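Side-chain contacts in uncharacterized protein (Methanothermobacter thermautotrophicus, PDB 1L1S), which is of unknown function but belongs to the DsrE/DsrF-like family, whose better-known members take part in sulfur chemistry: residues S16-L21 with S53-D58; R36-A41 with V97-R102. All coordinates share one frame; numbering follows the deposited sequence.

Contact 1: S16-L21 with S53-D58; sequences SRVLLL and SEYSGD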
loop_
_atom_site.group_PDB
_atom_site.type_symbol
_atom_site.label_atom_id
_atom_site.label_comp_id
_atom_site.label_asym_id
_atom_site.label_seq_id
_atom_site.Cartn_x
_atom_site.Cartn_y
_atom_site.Cartn_z
ATOM N N SER A 16 -7.981 -12.085 -8.530
ATOM C CA SER A 16 -7.980 -10.690 -8.974
ATOM C C SER A 16 -6.745 -9.891 -8.539
ATOM O O SER A 16 -6.198 -9.128 -9.318
ATOM C CB SER A 16 -9.261 -9.997 -8.512
ATOM O OG SER A 16 -9.580 -10.376 -7.184
ATOM N N ARG A 17 -6.285 -10.072 -7.309
ATOM C CA ARG A 17 -5.105 -9.338 -6.855
ATOM C C ARG A 17 -3.846 -9.788 -7.608
ATOM O O ARG A 17 -3.012 -8.978 -8.003
ATOM C CB ARG A 17 -4.905 -9.550 -5.353
ATOM C CG ARG A 17 -3.834 -8.667 -4.729
ATOM C CD ARG A 17 -4.438 -7.640 -3.780
ATOM N NE ARG A 17 -5.089 -6.526 -4.470
ATOM C CZ ARG A 17 -6.272 -6.022 -4.123
ATOM N NH1 ARG A 17 -6.943 -6.536 -3.096
ATOM N NH2 ARG A 17 -6.780 -4.989 -4.794
ATOM N N VAL A 18 -3.716 -11.094 -7.808
ATOM C CA VAL A 18 -2.557 -11.631 -8.500
ATOM C C VAL A 18 -2.524 -11.144 -9.948
ATOM O O VAL A 18 -1.500 -10.693 -10.432
ATOM C CB VAL A 18 -2.552 -13.186 -8.444
ATOM C CG1 VAL A 18 -1.345 -13.738 -9.187
ATOM C CG2 VAL A 18 -2.541 -13.642 -6.995
ATOM N N LEU A 19 -3.647 -11.224 -10.638
ATOM C CA LEU A 19 -3.686 -10.770 -12.022
ATOM C C LEU A 19 -3.442 -9.263 -12.103
ATOM O O LEU A 19 -2.887 -8.763 -13.088
ATOM C CB LEU A 19 -5.028 -11.144 -12.663
ATOM C CG LEU A 19 -5.243 -12.664 -12.843
ATOM C CD1 LEU A 19 -6.637 -12.953 -13.441
ATOM C CD2 LEU A 19 -4.145 -13.228 -13.758
ATOM N N LEU A 20 -3.850 -8.531 -11.069
ATOM C CA LEU A 20 -3.624 -7.089 -11.077
ATOM C C LEU A 20 -2.114 -6.805 -10.988
ATOM O O LEU A 20 -1.594 -5.953 -11.708
ATOM C CB LEU A 20 -4.370 -6.416 -9.920
ATOM C CG LEU A 20 -4.407 -4.888 -10.036
ATOM C CD1 LEU A 20 -4.937 -4.513 -11.413
ATOM C CD2 LEU A 20 -5.290 -4.289 -8.943
ATOM N N LEU A 21 -1.413 -7.517 -10.109
ATOM C CA LEU A 21 0.035 -7.351 -9.972
ATOM C C LEU A 21 0.715 -7.647 -11.310
ATOM O O LEU A 21 1.535 -6.866 -11.796
ATOM C CB LEU A 21 0.581 -8.316 -8.923
ATOM C CG LEU A 21 2.095 -8.610 -8.920
ATOM C CD1 LEU A 21 2.840 -7.434 -8.351
ATOM C CD2 LEU A 21 2.390 -9.850 -8.074
ATOM N N SER A 53 2.011 -23.648 -9.119
ATOM C CA SER A 53 1.076 -22.542 -9.203
ATOM C C SER A 53 0.516 -22.344 -10.598
ATOM O O SER A 53 1.210 -22.522 -11.592
ATOM C CB SER A 53 1.755 -21.252 -8.741
ATOM O OG SER A 53 0.912 -20.134 -8.939
ATOM N N GLU A 54 -0.756 -21.972 -10.654
ATOM C CA GLU A 54 -1.451 -21.705 -11.908
ATOM C C GLU A 54 -0.857 -20.470 -12.591
ATOM O O GLU A 54 -1.135 -20.201 -13.757
ATOM C CB GLU A 54 -2.919 -21.445 -11.615
ATOM C CG GLU A 54 -3.106 -20.296 -10.638
ATOM C CD GLU A 54 -4.510 -20.218 -10.076
ATOM O OE1 GLU A 54 -5.438 -19.838 -10.830
ATOM O OE2 GLU A 54 -4.687 -20.546 -8.878
ATOM N N TYR A 55 -0.039 -19.719 -11.862
ATOM C CA TYR A 55 0.568 -18.511 -12.413
ATOM C C TYR A 55 2.023 -18.726 -12.825
ATOM O O TYR A 55 2.718 -17.771 -13.193
ATOM C CB TYR A 55 0.510 -17.380 -11.381
ATOM C CG TYR A 55 -0.852 -17.141 -10.764
ATOM C CD1 TYR A 55 -1.156 -17.617 -9.482
ATOM C CD2 TYR A 55 -1.827 -16.415 -11.448
ATOM C CE1 TYR A 55 -2.399 -17.368 -8.895
ATOM C CE2 TYR A 55 -3.076 -16.156 -10.877
ATOM C CZ TYR A 55 -3.358 -16.630 -9.604
ATOM O OH TYR A 55 -4.585 -16.361 -9.035
ATOM N N SER A 56 2.483 -19.974 -12.751
ATOM C CA SER A 56 3.863 -20.308 -13.095
ATOM C C SER A 56 4.280 -19.816 -14.476
ATOM O O SER A 56 5.391 -19.329 -14.649
ATOM C CB SER A 56 4.093 -21.820 -12.975
ATOM O OG SER A 56 3.030 -22.546 -13.569
ATOM N N GLY A 57 3.392 -19.936 -15.456
ATOM C CA GLY A 57 3.719 -19.460 -16.787
ATOM C C GLY A 57 4.011 -17.967 -16.748
ATOM O O GLY A 57 5.017 -17.498 -17.294
ATOM N N ASP A 58 3.132 -17.212 -16.087
ATOM C CA ASP A 58 3.310 -15.772 -15.979
ATOM C C ASP A 58 4.589 -15.449 -15.216
ATOM O O ASP A 58 5.374 -14.592 -15.635
ATOM C CB ASP A 58 2.101 -15.127 -15.286
ATOM C CG ASP A 58 0.880 -15.057 -16.189
ATOM O OD1 ASP A 58 1.030 -14.657 -17.360
ATOM O OD2 ASP A 58 -0.233 -15.389 -15.731
#
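A single methyl carbon, Val18 CG1, sits squarely over the centre of the Tyr55 ring, 3.4 Å from its centroid and only 11° off the ring normal: a CH-pi contact that is close and almost centred. It joins helix 15-31 to the start of helix 56-64, two helices of the alpha/beta fold of the DsrE/DsrF-like family, which is built round a parallel sheet. The valine and tyrosine side chains come from opposite directions. With CG1 anti to the backbone N (chi1 179°), Val18 directs that branch at the ring, while its CB lies 3.8 Å from Tyr55 OH, so the valine covers the ring from its middle out to the hydroxyl end. On the opposite face, toward the rim, Glu54 CG closes in, and the ring is held between an aliphatic carbon of its own chain neighbour and the methyl of the other helix. Leu19 comes to the edge instead, its CD2 being 4.2 Å from Tyr55 CE2 and near the ring plane. No hydrogen bond crosses this interface; Val18 and Tyr55 are both buried and also touch Val48. Tyr55 itself is the N-cap of helix 56-64 and closes an ST turn, its N donating to Ser53 OG at 3.1 Å. Ser53 O is gripped twice, by Ser56 N and by Ser56 OG, the hydroxyl lying 2.7 Å from that oxygen.

Contact 2: R36-A41 with V97-R102; sequences RIEVVA and VGHIVR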
loop_
_atom_site.group_PDB
_atom_site.type_symbol
_atom_site.label_atom_id
_atom_site.label_comp_id
_atom_site.label_asym_id
_atom_site.label_seq_id
_atom_site.Cartn_x
_atom_site.Cartn_y
_atom_site.Cartn_z
ATOM N N ARG A 36 13.801 -1.171 -13.437
ATOM C CA ARG A 36 14.229 -2.381 -12.778
ATOM C C ARG A 36 13.073 -2.745 -11.833
ATOM O O ARG A 36 12.616 -1.915 -11.041
ATOM C CB ARG A 36 15.518 -2.097 -12.014
ATOM C CG ARG A 36 16.136 -3.299 -11.368
ATOM C CD ARG A 36 17.519 -2.959 -10.865
ATOM N NE ARG A 36 18.077 -4.075 -10.111
ATOM C CZ ARG A 36 19.095 -3.968 -9.272
ATOM N NH1 ARG A 36 19.678 -2.788 -9.080
ATOM N NH2 ARG A 36 19.509 -5.037 -8.602
ATOM N N ILE A 37 12.589 -3.978 -11.936
ATOM C CA ILE A 37 11.470 -4.410 -11.111
ATOM C C ILE A 37 11.691 -5.653 -10.247
ATOM O O ILE A 37 12.219 -6.659 -10.720
ATOM C CB ILE A 37 10.237 -4.740 -11.969
ATOM C CG1 ILE A 37 9.903 -3.592 -12.927
ATOM C CG2 ILE A 37 9.049 -5.039 -11.058
ATOM C CD1 ILE A 37 8.658 -3.882 -13.792
ATOM N N GLU A 38 11.232 -5.580 -8.997
ATOM C CA GLU A 38 11.286 -6.710 -8.080
ATOM C C GLU A 38 9.905 -6.914 -7.490
ATOM O O GLU A 38 9.201 -5.952 -7.193
ATOM C CB GLU A 38 12.282 -6.483 -6.946
ATOM C CG GLU A 38 13.728 -6.391 -7.412
ATOM C CD GLU A 38 14.714 -6.468 -6.259
ATOM O OE1 GLU A 38 14.335 -6.082 -5.127
ATOM O OE2 GLU A 38 15.863 -6.907 -6.491
ATOM N N VAL A 39 9.515 -8.173 -7.336
ATOM C CA VAL A 39 8.221 -8.512 -6.769
ATOM C C VAL A 39 8.444 -9.329 -5.495
ATOM O O VAL A 39 8.955 -10.457 -5.540
ATOM C CB VAL A 39 7.373 -9.338 -7.753
ATOM C CG1 VAL A 39 6.057 -9.693 -7.123
ATOM C CG2 VAL A 39 7.134 -8.558 -9.032
ATOM N N VAL A 40 8.058 -8.742 -4.365
ATOM C CA VAL A 40 8.202 -9.380 -3.073
ATOM C C VAL A 40 6.860 -9.933 -2.620
ATOM O O VAL A 40 5.895 -9.185 -2.410
ATOM C CB VAL A 40 8.706 -8.386 -2.004
ATOM C CG1 VAL A 40 8.817 -9.093 -0.644
ATOM C CG2 VAL A 40 10.048 -7.812 -2.419
ATOM N N ALA A 41 6.814 -11.248 -2.456
ATOM C CA ALA A 41 5.603 -11.925 -2.048
ATOM C C ALA A 41 5.823 -12.654 -0.736
ATOM O O ALA A 41 6.807 -13.387 -0.590
ATOM C CB ALA A 41 5.191 -12.919 -3.119
ATOM N N VAL A 97 9.350 -8.185 4.240
ATOM C CA VAL A 97 9.237 -6.794 4.662
ATOM C C VAL A 97 10.601 -6.126 4.798
ATOM O O VAL A 97 10.762 -4.968 4.432
ATOM C CB VAL A 97 8.458 -6.652 5.994
ATOM C CG1 VAL A 97 6.975 -6.795 5.735
ATOM C CG2 VAL A 97 8.907 -7.710 6.990
ATOM N N GLY A 98 11.581 -6.858 5.322
ATOM C CA GLY A 98 12.916 -6.302 5.460
ATOM C C GLY A 98 13.483 -5.918 4.097
ATOM O O GLY A 98 14.025 -4.833 3.933
ATOM N N HIS A 99 13.356 -6.804 3.115
ATOM C CA HIS A 99 13.869 -6.515 1.782
ATOM C C HIS A 99 13.179 -5.259 1.236
ATOM O O HIS A 99 13.830 -4.394 0.657
ATOM C CB HIS A 99 13.640 -7.692 0.831
ATOM C CG HIS A 99 14.286 -7.506 -0.509
ATOM N ND1 HIS A 99 15.655 -7.434 -0.669
ATOM C CD2 HIS A 99 13.754 -7.324 -1.743
ATOM C CE1 HIS A 99 15.937 -7.215 -1.942
ATOM N NE2 HIS A 99 14.802 -7.145 -2.615
ATOM N N ILE A 100 11.865 -5.163 1.430
ATOM C CA ILE A 100 11.112 -3.998 0.969
ATOM C C ILE A 100 11.628 -2.720 1.644
ATOM O O ILE A 100 11.831 -1.700 0.984
ATOM C CB ILE A 100 9.604 -4.153 1.259
ATOM C CG1 ILE A 100 9.018 -5.290 0.414
ATOM C CG2 ILE A 100 8.863 -2.858 0.933
ATOM C CD1 ILE A 100 7.521 -5.577 0.711
ATOM N N VAL A 101 11.873 -2.783 2.948
ATOM C CA VAL A 101 12.369 -1.616 3.658
ATOM C C VAL A 101 13.765 -1.237 3.182
ATOM O O VAL A 101 14.067 -0.056 2.998
ATOM C CB VAL A 101 12.367 -1.834 5.197
ATOM C CG1 VAL A 101 13.148 -0.717 5.894
ATOM C CG2 VAL A 101 10.924 -1.852 5.714
ATOM N N ARG A 102 14.617 -2.231 2.964
ATOM C CA ARG A 102 15.969 -1.946 2.483
ATOM C C ARG A 102 15.885 -1.281 1.108
ATOM O O ARG A 102 16.555 -0.297 0.835
ATOM C CB ARG A 102 16.787 -3.235 2.356
ATOM C CG ARG A 102 17.092 -3.926 3.677
ATOM C CD ARG A 102 18.204 -4.948 3.499
ATOM N NE ARG A 102 18.625 -5.503 4.783
ATOM C CZ ARG A 102 18.025 -6.518 5.399
ATOM N NH1 ARG A 102 16.973 -7.106 4.848
ATOM N NH2 ARG A 102 18.473 -6.935 6.573
#
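His99 reaches from the helix to the strand and donates through NE2 to Glu38 OE1 at 2.8 Å, with an N-H...O angle of 157°. Its CG is anti to the backbone N, which carries the imidazole out from the helix toward the strand. The acceptor lies near the ring plane, whereas the donor meets OE1 on the syn side but 30° out of the carboxylate plane, so the bond is better aligned for the ring than for the acid. Glu38 OE2, the other oxygen, forms salt bridges with Arg103 and Arg68; these positive charges would be expected to stabilise the carboxylate as an anion. At the same ring's edge Val40 CG2 stands 3.8 Å from His99 CD2. This is helix-on-sheet packing in a parallel alpha/beta fold: helix 97-102 and strand 36-41 run at 147° to each other, with their axes 9.1 Å apart. A leucine in place of His99 would probably leave Glu38 OE1 without its imidazole donor and remove the polar tie between helix and strand. One residue on, Ile100 packs on Val40, its CG1 lying 3.9 Å from Val40 CG2, and its CD1 comes 4.0 Å from Val40 CG1. Ile100 also meets His9 on strand 4-10 and Ile111 of the third subunit. Farther along, Arg102 turns to that subunit too, forming a salt bridge with Asp31 of the third subunit.

Overall arrangement
Contacts 1 and 2 lie on opposite sides of the chain's centre, with their own centres about 18 Å apart. Strand 35-41 links them: helix 15-31 precedes it in the chain, helix 56-64 follows it, and the segments of the two contacts alternate in sequence. They meet directly where Leu21 CD2 packs on Val39 CG1 at 3.8 Å. Val39 points to the helix 15-31 side of the sheet, whereas its neighbours Glu38 and Val40 serve helix 96-105, so one strand carries both layers. Around contact 1, Leu20 packs on Asp11 of the second subunit; contact 2 borders the third. No ligand or active site is established for either.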